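Local coordinates for carboxypeptidase Y inhibitor (Saccharomyces cerevisiae, PDB 1WPX), which inhibits carboxypeptidase Y, a serine protease, specifically and potently as a member of the phosphatidylethanolamine-binding protein family, at residues B[116-121]-B[142-147]. Numbering follows the deposited sequence.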
loop_
_atom_site.group_PDB
_atom_site.type_symbol
_atom_site.label_atom_id
_atom_site.label_comp_id
_atom_site.label_asym_id
_atom_site.label_seq_id
_atom_site.Cartn_x
_atom_site.Cartn_y
_atom_site.Cartn_z
ATOM N N CYS B 116 18.414 -27.505 7.628
ATOM C CA CYS B 116 19.780 -27.219 7.213
ATOM C C CYS B 116 20.192 -27.913 5.927
ATOM O O CYS B 116 19.475 -28.774 5.405
ATOM C CB CYS B 116 20.757 -27.603 8.321
ATOM S SG CYS B 116 20.328 -26.942 9.940
ATOM N N ASP B 117 21.364 -27.522 5.431
ATOM C CA ASP B 117 21.927 -28.078 4.211
ATOM C C ASP B 117 20.957 -27.903 3.045
ATOM O O ASP B 117 20.708 -28.837 2.283
ATOM C CB ASP B 117 22.251 -29.558 4.407
ATOM C CG ASP B 117 22.921 -29.837 5.740
ATOM O OD1 ASP B 117 23.922 -29.158 6.069
ATOM O OD2 ASP B 117 22.443 -30.742 6.462
ATOM N N LEU B 118 20.415 -26.693 2.927
ATOM C CA LEU B 118 19.482 -26.339 1.866
ATOM C C LEU B 118 20.267 -25.659 0.760
ATOM O O LEU B 118 21.130 -24.831 1.039
ATOM C CB LEU B 118 18.439 -25.348 2.383
ATOM C CG LEU B 118 17.262 -25.823 3.227
ATOM C CD1 LEU B 118 16.694 -24.654 4.019
ATOM C CD2 LEU B 118 16.204 -26.431 2.317
ATOM N N LYS B 119 19.979 -25.997 -0.490
ATOM C CA LYS B 119 20.672 -25.349 -1.590
ATOM C C LYS B 119 19.656 -24.706 -2.529
ATOM O O LYS B 119 18.513 -25.158 -2.640
ATOM C CB LYS B 119 21.567 -26.343 -2.344
ATOM C CG LYS B 119 20.838 -27.491 -2.998
ATOM C CD LYS B 119 21.778 -28.304 -3.881
ATOM C CE LYS B 119 21.119 -29.601 -4.385
ATOM N NZ LYS B 119 20.843 -30.617 -3.304
ATOM N N LEU B 120 20.072 -23.636 -3.189
ATOM C CA LEU B 120 19.203 -22.920 -4.105
ATOM C C LEU B 120 19.057 -23.606 -5.462
ATOM O O LEU B 120 20.032 -24.108 -6.018
ATOM C CB LEU B 120 19.742 -21.503 -4.309
ATOM C CG LEU B 120 19.581 -20.539 -3.132
ATOM C CD1 LEU B 120 20.567 -19.378 -3.233
ATOM C CD2 LEU B 120 18.143 -20.042 -3.114
ATOM N N LEU B 121 17.836 -23.637 -5.988
ATOM C CA LEU B 121 17.594 -24.210 -7.306
ATOM C C LEU B 121 18.233 -23.232 -8.290
ATOM O O LEU B 121 18.817 -23.628 -9.294
ATOM C CB LEU B 121 16.096 -24.300 -7.596
ATOM C CG LEU B 121 15.257 -25.295 -6.793
ATOM C CD1 LEU B 121 13.782 -24.974 -6.970
ATOM C CD2 LEU B 121 15.553 -26.713 -7.251
ATOM N N LYS B 142 15.445 -31.537 -1.353
ATOM C CA LYS B 142 16.052 -32.868 -1.401
ATOM C C LYS B 142 17.056 -33.222 -0.299
ATOM O O LYS B 142 16.690 -33.770 0.748
ATOM C CB LYS B 142 16.728 -33.092 -2.756
ATOM C CG LYS B 142 15.781 -33.151 -3.934
ATOM C CD LYS B 142 14.723 -34.216 -3.734
ATOM C CE LYS B 142 13.679 -34.151 -4.840
ATOM N NZ LYS B 142 12.502 -35.020 -4.545
ATOM N N GLY B 143 18.326 -32.917 -0.540
ATOM C CA GLY B 143 19.355 -33.259 0.426
ATOM C C GLY B 143 19.423 -32.478 1.725
ATOM O O GLY B 143 20.483 -32.415 2.343
ATOM N N SER B 144 18.315 -31.894 2.162
ATOM C CA SER B 144 18.350 -31.122 3.400
ATOM C C SER B 144 18.212 -32.007 4.633
ATOM O O SER B 144 17.877 -33.184 4.526
ATOM C CB SER B 144 17.244 -30.064 3.397
ATOM O OG SER B 144 15.962 -30.667 3.326
ATOM N N ASN B 145 18.481 -31.432 5.801
ATOM C CA ASN B 145 18.372 -32.153 7.063
ATOM C C ASN B 145 17.622 -31.299 8.075
ATOM O O ASN B 145 18.063 -30.206 8.433
ATOM C CB ASN B 145 19.760 -32.507 7.626
ATOM C CG ASN B 145 20.523 -33.490 6.744
ATOM O OD1 ASN B 145 21.194 -33.100 5.785
ATOM N ND2 ASN B 145 20.408 -34.775 7.060
ATOM N N THR B 146 16.485 -31.802 8.533
ATOM C CA THR B 146 15.674 -31.089 9.506
ATOM C C THR B 146 16.114 -31.438 10.924
ATOM O O THR B 146 15.923 -32.564 11.373
ATOM C CB THR B 146 14.177 -31.460 9.354
ATOM O OG1 THR B 146 13.709 -31.057 8.061
ATOM C CG2 THR B 146 13.342 -30.776 10.426
ATOM N N LEU B 147 16.706 -30.483 11.627
ATOM C CA LEU B 147 17.133 -30.722 12.997
ATOM C C LEU B 147 15.937 -30.616 13.937
ATOM O O LEU B 147 15.859 -31.327 14.935
ATOM C CB LEU B 147 18.194 -29.706 13.429
ATOM C CG LEU B 147 19.516 -29.664 12.660
ATOM C CD1 LEU B 147 20.474 -28.720 13.375
ATOM C CD2 LEU B 147 20.109 -31.056 12.561
#
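Two backbone hydrogen bonds between C116 and N145 define this contact. C116 N donates to N145 O over 2.8 Å, and N145 N returns a bond to C116 O over 2.9 Å. Both are nearly straight at hydrogen, yet each donor stands above the plane of its acceptor carbonyl rather than on a lone pair. Together they make an antiparallel hydrogen-bonded pair, so the two side chains emerge on one face of the sheet. The C116 thiol, turned anti to its own carbonyl carbon, touches L147 at CG and CD1, SG lying 3.9 Å from L147 CD1. Beyond the pair, S144 CB sits 3.3 Å from C116 O, and S144 CA directs a CA-H...O contact at D117 O (3.5 Å). L118 CD2 reaches S144 CB at 3.9 Å, adding an apolar touch.

The pairing stops where the chain turns a corner at D117. This residue, with a positive phi of 57°, forms a G1 beta bulge with L118 opposite F90 of strand 90-96. On either side of that corner strand 110-120 has different partners: its earlier part pairs with strand 145-148, whereas K119, and L121 just past the strand's end, make backbone bonds to N140 and E138 of strand 134-140. The contact thus marks a corner of the antiparallel sheet of this phosphatidylethanolamine-binding protein fold.

The D117 carboxylate crosses the N145 side chain obliquely, their planes 81° apart, with OD2 3.4 Å from N145 CB. Its firm partner is the S177 hydroxyl, hydrogen-bonded to OD2, while Q171 OE1 accepts from D117 N; these bonds from S177 and Q171 help to hold D117 in place. S144 OG is likewise occupied by T141 O, a bond that ties S144 back to the residues that lead into strand 145-148.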